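Local coordinates for uncharacterized protein (Escherichia coli O157:H7, PDB 4R29) that transfers a methyl group from S-adenosylmethionine to protein cysteine, probably a zinc-finger cysteine of host TAB2 and TAB3, which would block NF-kappa-B activation, at residues Phe84-Arg89 against Tyr204-Ile209; Arg107-Phe112 against Gly199-Tyr204; Lys134-Glu139 against Arg163-Tyr168; Ser190-Ala195 against Ser211-Ile216. The protein carries 1 engineered substitution. One frame throughout, in Å; residues are numbered along the deposited sequence.

Contact 1 (Phe84-Arg89 against Tyr204-Ile209). With SAM (S-adenosylmethionine), chain E.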
# COMPACT_ATOMS: atom_id res chain seq x y z
N PHE A 84 -12.03 11.07 12.96
CA PHE A 84 -12.07 10.99 11.51
C PHE A 84 -13.49 11.01 10.97
O PHE A 84 -14.42 10.50 11.60
CB PHE A 84 -11.37 9.73 11.01
CG PHE A 84 -9.94 9.60 11.46
CD1 PHE A 84 -8.94 10.30 10.83
CD2 PHE A 84 -9.61 8.76 12.50
CE1 PHE A 84 -7.62 10.17 11.22
CE2 PHE A 84 -8.28 8.63 12.91
CZ PHE A 84 -7.29 9.34 12.26
N GLU A 85 -13.63 11.59 9.77
CA GLU A 85 -14.82 11.48 8.95
C GLU A 85 -14.50 10.65 7.71
O GLU A 85 -13.38 10.70 7.20
CB GLU A 85 -15.27 12.87 8.47
CG GLU A 85 -15.91 13.75 9.52
CD GLU A 85 -16.10 15.18 9.02
OE1 GLU A 85 -16.02 15.40 7.79
OE2 GLU A 85 -16.31 16.07 9.87
N PRO A 86 -15.49 9.91 7.19
CA PRO A 86 -15.33 9.13 5.96
C PRO A 86 -14.90 9.97 4.77
O PRO A 86 -15.38 11.09 4.57
CB PRO A 86 -16.74 8.59 5.71
CG PRO A 86 -17.36 8.52 7.04
CD PRO A 86 -16.81 9.69 7.82
N ILE A 87 -13.99 9.42 3.98
CA ILE A 87 -13.58 10.05 2.75
C ILE A 87 -14.36 9.37 1.65
O ILE A 87 -14.95 8.30 1.85
CB ILE A 87 -12.07 9.79 2.45
CG1 ILE A 87 -11.80 8.28 2.40
CG2 ILE A 87 -11.21 10.44 3.51
CD1 ILE A 87 -10.54 7.88 1.63
N SER A 88 -14.36 9.99 0.48
CA SER A 88 -14.81 9.30 -0.71
C SER A 88 -13.70 8.40 -1.22
O SER A 88 -12.52 8.79 -1.28
CB SER A 88 -15.19 10.29 -1.81
OG SER A 88 -15.19 9.63 -3.06
N ARG A 89 -14.11 7.18 -1.59
CA ARG A 89 -13.28 6.22 -2.29
C ARG A 89 -12.48 6.87 -3.42
O ARG A 89 -11.35 6.46 -3.73
CB ARG A 89 -14.19 5.11 -2.85
CG ARG A 89 -13.75 4.55 -4.19
CD ARG A 89 -12.54 3.66 -3.98
NE ARG A 89 -11.95 3.19 -5.23
CZ ARG A 89 -10.79 2.55 -5.29
NH1 ARG A 89 -10.11 2.32 -4.18
NH2 ARG A 89 -10.32 2.16 -6.47
N TYR A 204 -14.12 4.47 3.68
CA TYR A 204 -14.96 4.90 2.58
C TYR A 204 -16.33 5.24 3.14
O TYR A 204 -16.72 4.75 4.20
CB TYR A 204 -15.10 3.81 1.53
CG TYR A 204 -13.82 3.42 0.85
CD1 TYR A 204 -12.69 4.23 0.93
CD2 TYR A 204 -13.73 2.23 0.13
CE1 TYR A 204 -11.51 3.86 0.31
CE2 TYR A 204 -12.56 1.86 -0.50
CZ TYR A 204 -11.46 2.68 -0.40
OH TYR A 204 -10.31 2.31 -1.03
N MET A 205 -17.07 6.07 2.42
CA MET A 205 -18.42 6.40 2.84
C MET A 205 -19.37 5.21 2.71
O MET A 205 -19.30 4.43 1.76
CB MET A 205 -18.92 7.62 2.10
CG MET A 205 -18.26 8.89 2.65
SD MET A 205 -18.67 10.27 1.61
CE MET A 205 -18.29 9.54 0.02
N PRO A 206 -20.22 5.04 3.72
CA PRO A 206 -21.15 3.90 3.81
C PRO A 206 -21.91 3.71 2.51
O PRO A 206 -22.11 2.57 2.10
CB PRO A 206 -22.09 4.31 4.95
CG PRO A 206 -21.25 5.19 5.81
CD PRO A 206 -20.32 5.93 4.89
N GLY A 207 -22.29 4.80 1.85
CA GLY A 207 -22.95 4.76 0.56
C GLY A 207 -22.10 4.17 -0.56
O GLY A 207 -22.58 3.39 -1.39
N GLU A 208 -20.82 4.54 -0.59
CA GLU A 208 -19.93 3.99 -1.61
C GLU A 208 -19.67 2.50 -1.40
O GLU A 208 -19.51 1.75 -2.37
CB GLU A 208 -18.62 4.76 -1.64
CG GLU A 208 -18.81 6.22 -2.03
CD GLU A 208 -17.50 6.97 -2.01
OE1 GLU A 208 -16.66 6.63 -1.14
OE2 GLU A 208 -17.32 7.88 -2.85
N ILE A 209 -19.64 2.08 -0.15
CA ILE A 209 -19.46 0.67 0.18
C ILE A 209 -20.68 -0.16 -0.25
O ILE A 209 -20.53 -1.24 -0.84
CB ILE A 209 -19.16 0.47 1.68
CG1 ILE A 209 -17.91 1.28 2.12
CG2 ILE A 209 -19.00 -1.01 2.00
CD1 ILE A 209 -17.72 1.34 3.67
N SAM E . -5.72 2.38 -2.39
CA SAM E . -6.96 2.11 -1.65
C SAM E . -6.98 2.84 -0.32
O SAM E . -8.06 3.05 0.25
OXT SAM E . -5.92 3.21 0.23
CB SAM E . -7.16 0.63 -1.38
CG SAM E . -7.54 -0.19 -2.60
SD SAM E . -8.28 -1.81 -2.20
CE SAM E . -8.57 -2.33 -3.91
C5' SAM E . -9.97 -1.28 -1.82
C4' SAM E . -10.82 -2.47 -1.38
O4' SAM E . -11.92 -2.02 -0.62
C3' SAM E . -11.37 -3.25 -2.57
O3' SAM E . -10.53 -4.32 -2.92
C2' SAM E . -12.72 -3.72 -2.08
O2' SAM E . -12.52 -5.00 -1.54
C1' SAM E . -13.08 -2.79 -0.93
N9 SAM E . -14.12 -1.79 -1.26
C8 SAM E . -15.27 -1.57 -0.57
N7 SAM E . -15.96 -0.56 -1.14
C5 SAM E . -15.24 -0.13 -2.20
C6 SAM E . -15.48 0.88 -3.12
N6 SAM E . -16.58 1.61 -3.05
N1 SAM E . -14.55 1.11 -4.12
C2 SAM E . -13.40 0.35 -4.18
N3 SAM E . -13.16 -0.65 -3.26
C4 SAM E . -14.07 -0.88 -2.28

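Contact 2 (Arg107-Phe112 against Gly199-Tyr204). With SAM (S-adenosylmethionine), chain E.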
# COMPACT_ATOMS: atom_id res chain seq x y z
N ARG A 107 -7.60 10.22 7.27
CA ARG A 107 -7.94 8.88 7.73
C ARG A 107 -6.69 8.21 8.31
O ARG A 107 -5.57 8.64 8.04
CB ARG A 107 -8.55 8.02 6.59
CG ARG A 107 -7.64 7.83 5.39
CD ARG A 107 -8.24 6.88 4.34
NE ARG A 107 -7.29 6.63 3.26
CZ ARG A 107 -7.29 5.57 2.46
NH1 ARG A 107 -8.21 4.61 2.58
NH2 ARG A 107 -6.36 5.47 1.52
N PRO A 108 -6.89 7.14 9.10
CA PRO A 108 -5.76 6.50 9.77
C PRO A 108 -4.94 5.50 8.92
O PRO A 108 -3.79 5.23 9.27
CB PRO A 108 -6.43 5.79 10.97
CG PRO A 108 -7.81 5.50 10.50
CD PRO A 108 -8.19 6.70 9.64
N MET A 109 -5.50 4.91 7.87
CA MET A 109 -4.69 4.06 6.99
C MET A 109 -5.17 3.92 5.55
O MET A 109 -6.33 4.21 5.21
CB MET A 109 -4.31 2.70 7.61
CG MET A 109 -5.20 1.54 7.36
SD MET A 109 -5.21 0.70 5.74
CE MET A 109 -6.77 -0.13 6.06
N GLY A 110 -4.22 3.56 4.70
CA GLY A 110 -4.44 3.37 3.28
C GLY A 110 -3.50 2.27 2.81
O GLY A 110 -2.57 1.90 3.53
N GLN A 111 -3.74 1.76 1.62
CA GLN A 111 -2.93 0.67 1.08
C GLN A 111 -2.74 0.95 -0.41
O GLN A 111 -3.67 1.40 -1.07
CB GLN A 111 -3.63 -0.68 1.33
CG GLN A 111 -2.95 -1.89 0.64
CD GLN A 111 -3.40 -2.07 -0.80
OE1 GLN A 111 -4.59 -2.04 -1.10
NE2 GLN A 111 -2.45 -2.25 -1.70
N PHE A 112 -1.54 0.74 -0.91
CA PHE A 112 -1.26 0.92 -2.33
C PHE A 112 -0.15 -0.05 -2.75
O PHE A 112 0.30 -0.85 -1.95
CB PHE A 112 -0.91 2.39 -2.65
CG PHE A 112 0.33 2.91 -1.94
CD1 PHE A 112 0.25 3.42 -0.64
CD2 PHE A 112 1.57 2.92 -2.59
CE1 PHE A 112 1.38 3.92 0.01
CE2 PHE A 112 2.71 3.42 -1.95
CZ PHE A 112 2.62 3.91 -0.64
N GLY A 199 -13.84 -1.83 3.03
CA GLY A 199 -14.37 -0.50 2.81
C GLY A 199 -14.38 0.29 4.11
O GLY A 199 -13.95 1.46 4.17
N GLU A 200 -14.85 -0.37 5.16
CA GLU A 200 -14.92 0.23 6.49
C GLU A 200 -13.55 0.66 7.01
O GLU A 200 -13.38 1.79 7.45
CB GLU A 200 -15.64 -0.72 7.45
CG GLU A 200 -17.10 -0.92 7.03
CD GLU A 200 -17.84 -1.98 7.83
OE1 GLU A 200 -17.21 -2.71 8.61
OE2 GLU A 200 -19.07 -2.08 7.68
N ILE A 201 -12.57 -0.23 6.95
CA ILE A 201 -11.26 0.12 7.49
C ILE A 201 -10.55 1.16 6.62
O ILE A 201 -9.71 1.90 7.11
CB ILE A 201 -10.37 -1.12 7.81
CG1 ILE A 201 -10.09 -1.95 6.56
CG2 ILE A 201 -11.01 -1.98 8.92
CD1 ILE A 201 -9.00 -3.04 6.78
N PHE A 202 -10.91 1.24 5.34
CA PHE A 202 -10.37 2.28 4.48
C PHE A 202 -11.14 3.60 4.62
O PHE A 202 -10.83 4.56 3.93
CB PHE A 202 -10.35 1.85 3.01
CG PHE A 202 -9.28 0.83 2.67
CD1 PHE A 202 -7.96 1.06 3.00
CD2 PHE A 202 -9.62 -0.35 2.02
CE1 PHE A 202 -6.98 0.13 2.68
CE2 PHE A 202 -8.64 -1.28 1.70
CZ PHE A 202 -7.32 -1.04 2.03
N SER A 203 -12.13 3.65 5.50
CA SER A 203 -12.89 4.88 5.76
C SER A 203 -13.74 5.36 4.59
O SER A 203 -14.05 6.52 4.50
CB SER A 203 -11.95 6.04 6.14
OG SER A 203 -11.23 5.74 7.31
N TYR A 204 -14.12 4.47 3.68
CA TYR A 204 -14.96 4.90 2.58
C TYR A 204 -16.33 5.24 3.14
O TYR A 204 -16.72 4.75 4.20
CB TYR A 204 -15.10 3.81 1.53
CG TYR A 204 -13.82 3.42 0.85
CD1 TYR A 204 -12.69 4.23 0.93
CD2 TYR A 204 -13.73 2.23 0.13
CE1 TYR A 204 -11.51 3.86 0.31
CE2 TYR A 204 -12.56 1.86 -0.50
CZ TYR A 204 -11.46 2.68 -0.40
OH TYR A 204 -10.31 2.31 -1.03
N SAM E . -5.72 2.38 -2.39
CA SAM E . -6.96 2.11 -1.65
C SAM E . -6.98 2.84 -0.32
O SAM E . -8.06 3.05 0.25
OXT SAM E . -5.92 3.21 0.23
CB SAM E . -7.16 0.63 -1.38
CG SAM E . -7.54 -0.19 -2.60
SD SAM E . -8.28 -1.81 -2.20
CE SAM E . -8.57 -2.33 -3.91
C5' SAM E . -9.97 -1.28 -1.82
C4' SAM E . -10.82 -2.47 -1.38
O4' SAM E . -11.92 -2.02 -0.62
C3' SAM E . -11.37 -3.25 -2.57
O3' SAM E . -10.53 -4.32 -2.92
C2' SAM E . -12.72 -3.72 -2.08
O2' SAM E . -12.52 -5.00 -1.54
C1' SAM E . -13.08 -2.79 -0.93
N9 SAM E . -14.12 -1.79 -1.26
C8 SAM E . -15.27 -1.57 -0.57
N7 SAM E . -15.96 -0.56 -1.14
C5 SAM E . -15.24 -0.13 -2.20
C6 SAM E . -15.48 0.88 -3.12
N6 SAM E . -16.58 1.61 -3.05
N1 SAM E . -14.55 1.11 -4.12
C2 SAM E . -13.40 0.35 -4.18
N3 SAM E . -13.16 -0.65 -3.26
C4 SAM E . -14.07 -0.88 -2.28
O HOH W 1 -8.54 4.38 6.92

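Contact 3 (Lys134-Glu139 against Arg163-Tyr168)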
# COMPACT_ATOMS: atom_id res chain seq x y z
N LYS A 134 3.77 -0.74 6.49
CA LYS A 134 4.00 -2.18 6.51
C LYS A 134 4.10 -2.64 5.06
O LYS A 134 3.21 -2.36 4.25
CB LYS A 134 2.88 -2.91 7.25
CG LYS A 134 2.89 -2.68 8.77
CD LYS A 134 1.73 -3.41 9.48
CE LYS A 134 1.78 -3.26 11.01
NZ LYS A 134 2.71 -4.24 11.66
N ILE A 135 5.20 -3.30 4.71
CA ILE A 135 5.49 -3.65 3.33
C ILE A 135 5.64 -5.15 3.18
O ILE A 135 6.23 -5.80 4.05
CB ILE A 135 6.79 -3.00 2.83
CG1 ILE A 135 6.76 -1.48 3.06
CG2 ILE A 135 7.03 -3.33 1.35
CD1 ILE A 135 8.12 -0.79 2.91
N PHE A 136 5.11 -5.70 2.09
CA PHE A 136 5.31 -7.11 1.77
C PHE A 136 5.02 -7.41 0.31
O PHE A 136 4.28 -6.68 -0.34
CB PHE A 136 4.46 -8.01 2.67
CG PHE A 136 3.01 -7.64 2.70
CD1 PHE A 136 2.55 -6.65 3.57
CD2 PHE A 136 2.11 -8.28 1.88
CE1 PHE A 136 1.22 -6.31 3.61
CE2 PHE A 136 0.75 -7.93 1.91
CZ PHE A 136 0.31 -6.94 2.78
N PRO A 137 5.61 -8.50 -0.20
CA PRO A 137 5.43 -8.91 -1.60
C PRO A 137 3.95 -9.12 -1.94
O PRO A 137 3.20 -9.63 -1.12
CB PRO A 137 6.17 -10.26 -1.67
CG PRO A 137 7.17 -10.21 -0.56
CD PRO A 137 6.48 -9.44 0.54
N LYS A 138 3.55 -8.73 -3.14
CA LYS A 138 2.19 -9.02 -3.56
C LYS A 138 2.06 -10.49 -3.85
O LYS A 138 2.90 -11.08 -4.54
CB LYS A 138 1.80 -8.23 -4.81
CG LYS A 138 0.38 -8.55 -5.27
CD LYS A 138 -0.23 -7.41 -6.09
CE LYS A 138 -1.55 -7.83 -6.74
NZ LYS A 138 -2.32 -8.83 -5.93
N GLU A 139 1.01 -11.08 -3.28
CA GLU A 139 0.54 -12.41 -3.65
C GLU A 139 0.52 -12.56 -5.17
O GLU A 139 0.11 -11.65 -5.89
CB GLU A 139 -0.88 -12.59 -3.10
CG GLU A 139 -1.52 -13.92 -3.42
CD GLU A 139 -0.85 -15.07 -2.70
OE1 GLU A 139 0.19 -14.83 -2.04
OE2 GLU A 139 -1.38 -16.20 -2.77
N ARG A 163 -5.69 -5.14 10.79
CA ARG A 163 -6.96 -5.67 10.33
C ARG A 163 -6.97 -5.85 8.81
O ARG A 163 -7.53 -6.80 8.28
CB ARG A 163 -8.09 -4.76 10.78
CG ARG A 163 -9.48 -5.25 10.40
CD ARG A 163 -9.83 -6.46 11.24
NE ARG A 163 -11.20 -6.93 11.04
CZ ARG A 163 -11.56 -8.21 11.14
NH1 ARG A 163 -10.65 -9.14 11.42
NH2 ARG A 163 -12.82 -8.55 10.95
N PHE A 164 -6.33 -4.94 8.09
CA PHE A 164 -6.22 -5.11 6.66
C PHE A 164 -5.47 -6.38 6.30
O PHE A 164 -5.88 -7.13 5.42
CB PHE A 164 -5.54 -3.91 6.01
CG PHE A 164 -5.11 -4.16 4.60
CD1 PHE A 164 -6.03 -4.10 3.56
CD2 PHE A 164 -3.80 -4.49 4.30
CE1 PHE A 164 -5.65 -4.34 2.25
CE2 PHE A 164 -3.40 -4.73 2.99
CZ PHE A 164 -4.33 -4.66 1.96
N ILE A 165 -4.35 -6.62 6.98
CA ILE A 165 -3.53 -7.79 6.69
C ILE A 165 -4.29 -9.10 6.93
O ILE A 165 -4.16 -10.06 6.15
CB ILE A 165 -2.21 -7.73 7.49
CG1 ILE A 165 -1.38 -6.52 7.02
CG2 ILE A 165 -1.41 -9.02 7.33
CD1 ILE A 165 -0.15 -6.27 7.89
N GLU A 166 -5.09 -9.13 7.99
CA GLU A 166 -5.99 -10.26 8.24
C GLU A 166 -6.99 -10.44 7.12
O GLU A 166 -7.19 -11.56 6.64
CB GLU A 166 -6.76 -10.06 9.54
CG GLU A 166 -5.90 -10.08 10.76
CD GLU A 166 -6.68 -9.66 11.99
OE1 GLU A 166 -6.04 -9.29 13.00
OE2 GLU A 166 -7.93 -9.67 11.93
N LEU A 167 -7.66 -9.36 6.72
CA LEU A 167 -8.64 -9.46 5.65
C LEU A 167 -7.92 -9.84 4.36
O LEU A 167 -8.37 -10.69 3.62
CB LEU A 167 -9.44 -8.17 5.50
CG LEU A 167 -10.27 -7.76 6.73
CD1 LEU A 167 -10.97 -6.43 6.54
CD2 LEU A 167 -11.29 -8.85 7.06
N TYR A 168 -6.78 -9.23 4.11
CA TYR A 168 -6.01 -9.55 2.92
C TYR A 168 -5.61 -11.03 2.87
O TYR A 168 -5.62 -11.64 1.81
CB TYR A 168 -4.76 -8.69 2.86
CG TYR A 168 -3.90 -8.98 1.65
CD1 TYR A 168 -4.21 -8.42 0.42
CD2 TYR A 168 -2.79 -9.79 1.75
CE1 TYR A 168 -3.44 -8.66 -0.69
CE2 TYR A 168 -2.00 -10.05 0.64
CZ TYR A 168 -2.33 -9.47 -0.57
OH TYR A 168 -1.57 -9.71 -1.69

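Contact 4 (Ser190-Ala195 against Ser211-Ile216). With SAM (S-adenosylmethionine), chain E.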
# COMPACT_ATOMS: atom_id res chain seq x y z
N SER A 190 -14.48 -13.90 -3.34
CA SER A 190 -13.65 -13.54 -2.20
C SER A 190 -13.91 -12.08 -1.82
O SER A 190 -13.88 -11.73 -0.65
CB SER A 190 -12.16 -13.79 -2.48
OG SER A 190 -11.62 -12.85 -3.40
N GLU A 191 -14.22 -11.25 -2.81
CA GLU A 191 -14.68 -9.88 -2.53
C GLU A 191 -15.97 -9.86 -1.73
O GLU A 191 -16.15 -9.00 -0.87
CB GLU A 191 -14.89 -9.09 -3.83
CG GLU A 191 -13.61 -8.60 -4.50
CD GLU A 191 -12.75 -7.74 -3.58
OE1 GLU A 191 -11.79 -8.26 -3.01
OE2 GLU A 191 -13.02 -6.53 -3.45
N MET A 192 -16.90 -10.78 -2.02
CA MET A 192 -18.16 -10.75 -1.30
C MET A 192 -17.87 -11.02 0.17
O MET A 192 -18.55 -10.51 1.05
CB MET A 192 -19.15 -11.78 -1.87
CG MET A 192 -20.51 -11.80 -1.16
SD MET A 192 -21.48 -10.25 -1.29
CE MET A 192 -22.31 -10.41 -2.89
N ILE A 193 -16.82 -11.79 0.43
CA ILE A 193 -16.49 -12.16 1.81
C ILE A 193 -15.86 -11.00 2.62
O ILE A 193 -16.17 -10.82 3.81
CB ILE A 193 -15.52 -13.37 1.85
CG1 ILE A 193 -16.06 -14.55 1.03
CG2 ILE A 193 -15.23 -13.76 3.28
CD1 ILE A 193 -17.12 -15.35 1.71
N ILE A 194 -14.97 -10.23 2.01
CA ILE A 194 -14.22 -9.24 2.80
C ILE A 194 -14.36 -7.78 2.38
O ILE A 194 -13.82 -6.89 3.04
CB ILE A 194 -12.72 -9.60 2.85
CG1 ILE A 194 -12.19 -9.91 1.45
CG2 ILE A 194 -12.49 -10.78 3.79
CD1 ILE A 194 -11.76 -8.70 0.68
N ALA A 195 -15.09 -7.51 1.30
CA ALA A 195 -15.06 -6.18 0.69
C ALA A 195 -15.66 -5.11 1.60
O ALA A 195 -15.11 -4.03 1.72
CB ALA A 195 -15.73 -6.17 -0.70
N SER A 211 -22.77 0.61 -2.58
CA SER A 211 -22.73 0.60 -4.02
C SER A 211 -21.71 -0.43 -4.55
O SER A 211 -21.93 -1.05 -5.59
CB SER A 211 -22.47 2.01 -4.54
OG SER A 211 -22.18 1.99 -5.93
N TYR A 212 -20.60 -0.63 -3.83
CA TYR A 212 -19.61 -1.62 -4.27
C TYR A 212 -20.10 -3.06 -4.04
O TYR A 212 -19.88 -3.93 -4.87
CB TYR A 212 -18.25 -1.38 -3.61
CG TYR A 212 -17.16 -2.32 -4.07
CD1 TYR A 212 -16.36 -2.03 -5.17
CD2 TYR A 212 -16.91 -3.50 -3.39
CE1 TYR A 212 -15.34 -2.89 -5.58
CE2 TYR A 212 -15.90 -4.37 -3.79
CZ TYR A 212 -15.12 -4.05 -4.87
OH TYR A 212 -14.14 -4.93 -5.25
N MET A 213 -20.78 -3.29 -2.92
CA MET A 213 -21.34 -4.60 -2.64
C MET A 213 -22.40 -4.95 -3.68
O MET A 213 -22.49 -6.10 -4.09
CB MET A 213 -21.93 -4.67 -1.23
CG MET A 213 -20.91 -4.46 -0.11
SD MET A 213 -19.35 -5.32 -0.42
CE MET A 213 -19.83 -7.04 -0.11
N LYS A 214 -23.17 -3.97 -4.12
CA LYS A 214 -24.15 -4.21 -5.19
C LYS A 214 -23.49 -4.57 -6.53
O LYS A 214 -23.97 -5.46 -7.24
CB LYS A 214 -25.13 -3.05 -5.36
CG LYS A 214 -25.93 -3.14 -6.66
CD LYS A 214 -27.46 -3.11 -6.44
CE LYS A 214 -28.05 -4.45 -5.93
NZ LYS A 214 -28.19 -5.53 -6.97
N TYR A 215 -22.40 -3.88 -6.86
CA TYR A 215 -21.59 -4.25 -8.02
C TYR A 215 -21.03 -5.69 -7.93
O TYR A 215 -21.10 -6.46 -8.90
CB TYR A 215 -20.46 -3.24 -8.20
CG TYR A 215 -19.32 -3.72 -9.07
CD1 TYR A 215 -19.34 -3.58 -10.46
CD2 TYR A 215 -18.21 -4.33 -8.49
CE1 TYR A 215 -18.28 -4.04 -11.25
CE2 TYR A 215 -17.16 -4.79 -9.26
CZ TYR A 215 -17.19 -4.65 -10.62
OH TYR A 215 -16.10 -5.14 -11.33
N ILE A 216 -20.48 -6.06 -6.77
CA ILE A 216 -20.01 -7.44 -6.55
C ILE A 216 -21.18 -8.43 -6.66
O ILE A 216 -21.08 -9.48 -7.31
CB ILE A 216 -19.34 -7.60 -5.16
CG1 ILE A 216 -18.02 -6.81 -5.08
CG2 ILE A 216 -19.14 -9.09 -4.80
CD1 ILE A 216 -17.04 -7.10 -6.25
N SAM E . -5.72 2.38 -2.39
CA SAM E . -6.96 2.11 -1.65
C SAM E . -6.98 2.84 -0.32
O SAM E . -8.06 3.05 0.25
OXT SAM E . -5.92 3.21 0.23
CB SAM E . -7.16 0.63 -1.38
CG SAM E . -7.54 -0.19 -2.60
SD SAM E . -8.28 -1.81 -2.20
CE SAM E . -8.57 -2.33 -3.91
C5' SAM E . -9.97 -1.28 -1.82
C4' SAM E . -10.82 -2.47 -1.38
O4' SAM E . -11.92 -2.02 -0.62
C3' SAM E . -11.37 -3.25 -2.57
O3' SAM E . -10.53 -4.32 -2.92
C2' SAM E . -12.72 -3.72 -2.08
O2' SAM E . -12.52 -5.00 -1.54
C1' SAM E . -13.08 -2.79 -0.93
N9 SAM E . -14.12 -1.79 -1.26
C8 SAM E . -15.27 -1.57 -0.57
N7 SAM E . -15.96 -0.56 -1.14
C5 SAM E . -15.24 -0.13 -2.20
C6 SAM E . -15.48 0.88 -3.12
N6 SAM E . -16.58 1.61 -3.05
N1 SAM E . -14.55 1.11 -4.12
C2 SAM E . -13.40 0.35 -4.18
N3 SAM E . -13.16 -0.65 -3.26
C4 SAM E . -14.07 -0.88 -2.28

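Contact 1 (Phe84-Arg89 against Tyr204-Ile209)
The adenine end of the S-adenosylmethionine pocket is closed where Ser88 and Arg89, in a loop, meet Tyr204, just before helix 206-219, and Glu208 in its first turn. Glu208 suits the place because its two oxygens can hold two donors. OE1 takes the backbone N-H of Arg89 in a nearly straight bond (Arg89 N to Glu208 OE1 2.6 Å, 172° at the hydrogen), while OE2 offers its syn lone pair to Ser88 OG at 2.8 Å. The extended Glu208 chain (chi2 178°) puts CD beside the loop backbone.

Arg89 and Tyr204 lie side by side and point the same way. Arg89 CB sits over the centre of the Tyr204 ring, 4.0 Å from its centroid, and NH1 reaches Tyr204 OH at 3.2 Å with the oxygen near the guanidinium plane. Tyr204 OH donates to S-adenosylmethionine O at 2.7 Å. The adenine C2 lies over one guanidinium face, toward its rim, and the adenine amino group N6 makes a weak hydrogen bond to Glu208 O.

Farther out, Pro86 CB packs on Met205 CG at 3.4 Å; Met205 is the N-cap. A loop clamped to a helix N-terminus by one carboxylate thus forms a wall of this cofactor-binding site.

Contact 2 (Arg107-Phe112 against Gly199-Tyr204)
Arg107 NH1 is held between Phe202 and the ligand: it donates to Phe202 O at 2.9 Å, on a lone pair in the carbonyl plane, and to the S-adenosylmethionine oxygen O at 2.8 Å. Arg107 NH2 donates to S-adenosylmethionine OXT at 2.6 Å. OXT also receives the backbone N-H of Gln111, whose carbonyl accepts from the ligand amino group. Arginine fits here because its flat end, on a chain extended from CG to NE, can serve a carboxylate and a main-chain carbonyl together. Gly110, having no side chain, lets its CA lie over one face of the guanidinium.

The Phe202 ring has the ligand CB over one face and Gln111 CB at its edge, 3.7 Å from CE1. Met109 makes an oblique Met-aromatic contact, with CE 3.4 Å from Phe202 CE1. A bridging water donates to Met109 O at 2.8 Å and Ile201 O at 2.7 Å, and accepts from Ser203 OG.

Ser203, with positive phi, ends helix 186-201 in a Schellman motif. That terminus abuts strand 109-114, an outer strand paired with strand 145-151, while helix 95-103 supplies Thr101 to Arg107 NE and helix 155-181 packs on Gln111 and Ile201.

Contact 3 (Lys134-Glu139 against Arg163-Tyr168)
Phe136 and Tyr168 slide past each other in opposite directions, and their rings form an offset edge-to-face pair in which the edge of Phe136 is turned toward the face of Tyr168. The planes are 61° apart and the centroids 5.6 Å; the closest atoms are Phe136 CE2 and Tyr168 CE2, at 3.7 Å. Phe136 places CG in the crowded position between the backbone N and the carbonyl carbon (chi1 52°), and the ring stands up from its strand toward the helix. A flat ring suits the place, since its rim can meet more than one neighbour.

Phe164 also comes edge to edge with it, Phe136 CZ lying 4.3 Å from Phe164 CE2. Separately, Ile165 CG1 approaches Phe136 CE1 obliquely at 4.3 Å. Together they pack strand 131-137, an outer strand of the antiparallel three-stranded sheet, against helix 155-181 in this Rossmann-like fold. The short axes run in nearly the same direction, 19° apart, at a closest approach of 11.5 Å, a spacing filled by these aromatic and branched side chains. Phe164 also reaches Gln111 and Val148 on the other two strands, so one helix covers all three.

At the far end of the strand, Tyr168 OH receives a weak hydrogen bond from the backbone N of Glu139, at 3.3 Å, so that the otherwise apolar ring finishes in a polar link to the chain just after the strand. At the near end Lys134 crosses Ile165 at about a right angle, and its aliphatic CD touches Ile165 CD1 at 3.8 Å, adding apolar surface to a partly exposed margin.

Contact 4 (Ser190-Ala195 against Ser211-Ile216)
A bend at chi2 (-57°) folds Glu191 so that CD comes back toward Tyr212, whose CG is anti to its backbone N (chi1 -177°). The two side chains cross at about a right angle, with carboxylate and ring planes 88° apart. Tyr212 OH donates to Glu191 OE2 at 2.7 Å, meeting the oxygen on its anti side and somewhat out of the carboxylate plane.

The same OE2 takes the ribose hydroxyl O2' of S-adenosylmethionine, in a bond modelled so short that its length is doubtful, and O3' in a weak bond. The adenine lies over the Tyr212 face, with C4 3.7 Å above the ring centre. Ala195 CB meets the ring edge, 3.6 Å from Tyr212 CE2.

Next to this, the nearly antiparallel helices pack through Met213, Met192 and Ile216, with the Glu191 methylene taking part: Met213 SD rests on Ala195 CB at 3.7 Å, Met213 CE on Met192 SD at 3.8 Å, and Ile216 CD1 on Glu191 CB at 3.8 Å.

The other carboxylate oxygen, OE1, forms a salt bridge with Lys171. That cation and the Tyr212 hydroxyl would favour an ionised carboxylate, and an acid holding the ribose hydroxyls is a common device of S-adenosylmethionine-dependent methyltransferases.

In the fold
Three of the four contacts touch S-adenosylmethionine. Contact 2 holds the methionyl carboxylate and amino groups, contact 4 the ribose and one adenine face, while contact 1 borders the adenine and, through Tyr204, reaches the carboxylate that contact 2 holds. Contacts 1 and 2 share Tyr204, their centres being about 9 Å apart, and Ile87 N lies 2.9 Å from Ser203 O, a probable hydrogen bond joining them. Contact 4 uses helices 186-201 and 206-219, whose facing ends enter contacts 2 and 1. Contact 3, centred about 13 Å from contact 2, adjoins it through Phe164: Phe164 CZ touches Gln111 CG at 3.4 Å, and Phe164 CD1 touches Phe202 CZ at 3.7 Å, coupling the sheet-helix core to the site.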